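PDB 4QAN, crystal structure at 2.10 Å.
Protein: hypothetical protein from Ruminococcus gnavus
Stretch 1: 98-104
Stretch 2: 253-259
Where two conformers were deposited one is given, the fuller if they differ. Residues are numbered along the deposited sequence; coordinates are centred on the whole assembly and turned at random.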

ATOM      1  N   TYR A  98      -3.936  -6.249   1.178  1.00 33.43           N
ATOM      2  CA  TYR A  98      -4.262  -7.369   2.078  1.00 36.90           C
ATOM      3  C   TYR A  98      -5.636  -7.239   2.766  1.00 37.28           C
ATOM      4  O   TYR A  98      -6.342  -8.231   2.939  1.00 35.27           O
ATOM      5  CB  TYR A  98      -3.171  -7.579   3.132  1.00 37.58           C
ATOM      6  CG  TYR A  98      -1.941  -8.289   2.608  1.00 39.03           C
ATOM      7  CD1 TYR A  98      -2.039  -9.546   2.047  1.00 39.33           C
ATOM      8  CD2 TYR A  98      -0.680  -7.699   2.679  1.00 40.42           C
ATOM      9  CE1 TYR A  98      -0.926 -10.208   1.569  1.00 41.08           C
ATOM     10  CE2 TYR A  98       0.452  -8.352   2.203  1.00 38.40           C
ATOM     11  CZ  TYR A  98       0.323  -9.611   1.641  1.00 40.45           C
ATOM     12  OH  TYR A  98       1.425 -10.288   1.155  1.00 37.46           O
ATOM     13  N   ILE A  99      -6.012  -6.017   3.138  1.00 36.96           N
ATOM     14  CA  ILE A  99      -7.319  -5.771   3.727  1.00 35.81           C
ATOM     15  C   ILE A  99      -8.391  -6.179   2.731  1.00 33.42           C
ATOM     16  O   ILE A  99      -9.369  -6.811   3.093  1.00 30.76           O
ATOM     17  CB  ILE A  99      -7.497  -4.301   4.186  1.00 34.11           C
ATOM     18  CG1 ILE A  99      -6.582  -4.036   5.393  1.00 35.57           C
ATOM     19  CG2 ILE A  99      -8.941  -4.033   4.593  1.00 35.20           C
ATOM     20  CD1 ILE A  99      -6.357  -2.580   5.753  1.00 33.76           C
ATOM     21  N   GLU A 100      -8.186  -5.833   1.471  1.00 33.95           N
ATOM     22  CA  GLU A 100      -9.150  -6.157   0.442  1.00 36.44           C
ATOM     23  C   GLU A 100      -9.253  -7.636   0.147  1.00 37.75           C
ATOM     24  O   GLU A 100     -10.346  -8.128  -0.095  1.00 38.27           O
ATOM     25  CB  GLU A 100      -8.855  -5.371  -0.809  1.00 40.77           C
ATOM     26  CG  GLU A 100      -9.231  -3.935  -0.591  1.00 40.49           C
ATOM     27  CD  GLU A 100      -8.693  -3.036  -1.644  1.00 48.19           C
ATOM     28  OE1 GLU A 100      -7.739  -3.454  -2.330  1.00 49.26           O
ATOM     29  OE2 GLU A 100      -9.228  -1.910  -1.764  1.00 48.08           O
ATOM     30  N   GLN A 101      -8.137  -8.357   0.205  1.00 36.60           N
ATOM     31  CA  GLN A 101      -8.198  -9.809   0.131  1.00 36.53           C
ATOM     32  C   GLN A 101      -9.020 -10.335   1.297  1.00 37.18           C
ATOM     33  O   GLN A 101      -9.928 -11.133   1.101  1.00 36.79           O
ATOM     34  CB  GLN A 101      -6.813 -10.435   0.159  1.00 36.52           C
ATOM     35  CG  GLN A 101      -5.984 -10.101  -1.063  1.00 36.40           C
ATOM     36  CD  GLN A 101      -4.951 -11.151  -1.380  1.00 37.95           C
ATOM     37  OE1 GLN A 101      -4.371 -11.765  -0.484  1.00 37.93           O
ATOM     38  NE2 GLN A 101      -4.719 -11.372  -2.672  1.00 39.67           N
ATOM     39  N   PHE A 102      -8.704  -9.863   2.504  1.00 38.97           N
ATOM     40  CA  PHE A 102      -9.403 -10.299   3.697  0.75 41.09           C
ATOM     41  C   PHE A 102     -10.907 -10.044   3.557  1.00 41.65           C
ATOM     42  O   PHE A 102     -11.711 -10.937   3.774  1.00 40.71           O
ATOM     43  CB  PHE A 102      -8.841  -9.574   4.913  0.75 40.49           C
ATOM     44  CG  PHE A 102      -9.444 -10.009   6.211  0.75 40.92           C
ATOM     45  CD1 PHE A 102      -8.965 -11.128   6.869  0.75 40.58           C
ATOM     46  CD2 PHE A 102     -10.486  -9.284   6.786  0.75 40.84           C
ATOM     47  CE1 PHE A 102      -9.514 -11.517   8.075  0.75 41.45           C
ATOM     48  CE2 PHE A 102     -11.040  -9.666   7.989  0.75 40.49           C
ATOM     49  CZ  PHE A 102     -10.550 -10.783   8.636  0.75 42.31           C
ATOM     50  N   GLU A 103     -11.266  -8.820   3.183  1.00 42.15           N
ATOM     51  CA  GLU A 103     -12.686  -8.446   3.063  1.00 44.01           C
ATOM     52  C   GLU A 103     -13.404  -9.273   2.000  1.00 45.82           C
ATOM     53  O   GLU A 103     -14.511  -9.774   2.236  1.00 45.10           O
ATOM     54  CB  GLU A 103     -12.829  -6.947   2.781  1.00 40.53           C
ATOM     55  CG  GLU A 103     -12.449  -6.067   3.970  1.00 40.69           C
ATOM     56  CD  GLU A 103     -12.430  -4.576   3.638  1.00 42.82           C
ATOM     57  OE1 GLU A 103     -12.428  -4.224   2.449  1.00 43.45           O
ATOM     58  OE2 GLU A 103     -12.409  -3.744   4.566  1.00 47.05           O
ATOM     59  N   GLU A 104     -12.763  -9.437   0.844  1.00 44.64           N
ATOM     60  CA  GLU A 104     -13.332 -10.232  -0.241  1.00 47.67           C
ATOM     61  C   GLU A 104     -13.653 -11.676   0.198  1.00 50.43           C
ATOM     62  O   GLU A 104     -14.788 -12.138   0.019  1.00 52.65           O
ATOM     63  CB  GLU A 104     -12.402 -10.234  -1.446  1.00 48.32           C
ATOM     64  CG  GLU A 104     -12.958 -10.973  -2.646  1.00 54.97           C
ATOM     65  CD  GLU A 104     -12.072 -10.883  -3.872  1.00 61.70           C
ATOM     66  OE1 GLU A 104     -11.150 -10.036  -3.900  1.00 64.80           O
ATOM     67  OE2 GLU A 104     -12.310 -11.662  -4.816  1.00 72.53           O
ATOM     68  N   SER A 253      -8.324   0.375  12.279  1.00 34.90           N
ATOM     69  CA  SER A 253      -9.510   0.567  11.449  1.00 32.84           C
ATOM     70  C   SER A 253      -9.242   0.144  10.005  1.00 31.62           C
ATOM     71  O   SER A 253      -8.354   0.695   9.364  1.00 31.95           O
ATOM     72  CB  SER A 253      -9.924   2.046  11.486  1.00 34.91           C
ATOM     73  OG  SER A 253     -10.796   2.374  10.419  1.00 32.01           O
ATOM     74  N   PRO A 254     -10.026  -0.820   9.469  1.00 32.30           N
ATOM     75  CA  PRO A 254      -9.837  -1.175   8.057  1.00 29.88           C
ATOM     76  C   PRO A 254     -10.081  -0.005   7.133  1.00 31.08           C
ATOM     77  O   PRO A 254      -9.343   0.185   6.170  1.00 30.92           O
ATOM     78  CB  PRO A 254     -10.870  -2.287   7.809  1.00 31.71           C
ATOM     79  CG  PRO A 254     -11.781  -2.289   8.984  1.00 32.77           C
ATOM     80  CD  PRO A 254     -11.041  -1.661  10.125  1.00 32.70           C
ATOM     81  N   GLU A 255     -11.092   0.796   7.438  1.00 32.27           N
ATOM     82  CA  GLU A 255     -11.429   1.930   6.589  1.00 33.91           C
ATOM     83  C   GLU A 255     -10.280   2.948   6.525  1.00 32.26           C
ATOM     84  O   GLU A 255      -9.945   3.460   5.446  1.00 27.05           O
ATOM     85  CB  GLU A 255     -12.715   2.615   7.070  1.00 37.74           C
ATOM     86  CG  GLU A 255     -13.960   1.741   7.021  1.00 45.30           C
ATOM     87  CD  GLU A 255     -14.080   0.738   8.174  1.00 49.24           C
ATOM     88  OE1 GLU A 255     -13.286   0.794   9.153  1.00 43.94           O
ATOM     89  OE2 GLU A 255     -14.987  -0.124   8.093  1.00 53.05           O
ATOM     90  N   LEU A 256      -9.673   3.243   7.670  1.00 32.92           N
ATOM     91  CA  LEU A 256      -8.639   4.286   7.712  1.00 34.34           C
ATOM     92  C   LEU A 256      -7.391   3.794   7.028  1.00 32.61           C
ATOM     93  O   LEU A 256      -6.710   4.567   6.351  1.00 30.03           O
ATOM     94  CB  LEU A 256      -8.307   4.719   9.143  1.00 34.25           C
ATOM     95  CG  LEU A 256      -9.388   5.532   9.856  1.00 41.14           C
ATOM     96  CD1 LEU A 256      -9.009   5.791  11.312  1.00 39.77           C
ATOM     97  CD2 LEU A 256      -9.646   6.841   9.118  1.00 43.09           C
ATOM     98  N   LEU A 257      -7.098   2.509   7.208  1.00 28.22           N
ATOM     99  CA  LEU A 257      -5.936   1.902   6.570  1.00 28.28           C
ATOM    100  C   LEU A 257      -6.048   1.825   5.054  1.00 28.24           C
ATOM    101  O   LEU A 257      -5.048   1.978   4.358  1.00 28.32           O
ATOM    102  CB  LEU A 257      -5.682   0.515   7.129  1.00 27.66           C
ATOM    103  CG  LEU A 257      -5.093   0.478   8.530  1.00 27.21           C
ATOM    104  CD1 LEU A 257      -4.976  -0.963   9.018  1.00 28.61           C
ATOM    105  CD2 LEU A 257      -3.736   1.174   8.565  1.00 27.31           C
ATOM    106  N   LYS A 258      -7.244   1.571   4.541  1.00 25.99           N
ATOM    107  CA  LYS A 258      -7.426   1.521   3.104  1.00 29.18           C
ATOM    108  C   LYS A 258      -7.255   2.936   2.507  1.00 30.12           C
ATOM    109  O   LYS A 258      -6.600   3.102   1.485  1.00 28.62           O
ATOM    110  CB  LYS A 258      -8.784   0.909   2.743  1.00 27.99           C
ATOM    111  CG  LYS A 258      -8.874  -0.579   3.067  1.00 33.66           C
ATOM    112  CD  LYS A 258     -10.111  -1.236   2.473  1.00 35.00           C
ATOM    113  CE  LYS A 258     -11.373  -0.486   2.844  1.00 36.25           C
ATOM    114  NZ  LYS A 258     -12.571  -1.241   2.419  1.00 39.77           N
ATOM    115  N   LYS A 259      -7.827   3.931   3.182  1.00 29.75           N
ATOM    116  CA  LYS A 259      -7.648   5.355   2.825  1.00 34.43           C
ATOM    117  C   LYS A 259      -6.173   5.753   2.823  1.00 31.68           C
ATOM    118  O   LYS A 259      -5.734   6.470   1.940  1.00 27.52           O
ATOM    119  CB  LYS A 259      -8.385   6.244   3.839  1.00 38.01           C
ATOM    120  CG  LYS A 259      -9.129   7.430   3.248  1.00 48.19           C
ATOM    121  CD  LYS A 259     -10.246   7.933   4.178  1.00 58.51           C
ATOM    122  CE  LYS A 259     -11.176   6.815   4.674  1.00 56.98           C
ATOM    123  NZ  LYS A 259     -12.535   7.255   5.132  1.00 53.82           N
TER
HETATM  124  O   HOH W   1     -11.591  -1.296  -0.846  1.00 52.05           O

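A single lysine, Lys 258, spans most of this contact: its aliphatic chain packs against Ile 99 while its ammonium group reaches two acidic side chains of the facing helix, Glu 103 directly and Glu 100 through a water. The salt bridge to Glu 103 is asymmetric. Lys 258 NZ donates to Glu 103 OE1 at 3.0 Å, whereas the second bond, from Lys 258 NZ to Glu 103 OE2 at 3.3 Å, is weak. Water 1 donates to Glu 100 OE2 at 2.6 Å and accepts a weak bond from Lys 258 NZ at 3.4 Å, so the link to Glu 100 is firm at the carboxylate end and loose at the amine.

Beneath these charges lies a small apolar patch centred on the buried Ile 99. Its CD1 approaches Leu 257 CB to 3.5 Å, and its CG2 lies 3.7 Å from Lys 258 CD and 4.1 Å from Pro 254 CB. Ile 99 thus touches three residues of the second stretch, and Ile 99 CA lies 6.8 Å from Pro 254 CA, the nearest CA pairing of the two backbones. Pro 254 CB also sits 3.9 Å from Glu 103 OE2, which places the proline beside the carboxylate held by Lys 258.

The helix axes approach to 10.6 Å, with 137° between their N-to-C directions, and the two stretches together bury 256 Å², both sides summed. Ile 99 and Glu 103, one turn apart and joined by the backbone bond from Glu 103 N to Ile 99 O (2.8 Å), both point toward the second helix; Pro 254 and Lys 258, similarly spaced, point back. The second helix opens at this contact, where Ser 253 serves as N-cap: its CA-to-CB bond points away from the first helix, and Ser 253 OG accepts from Leu 256 N at 3.1 Å.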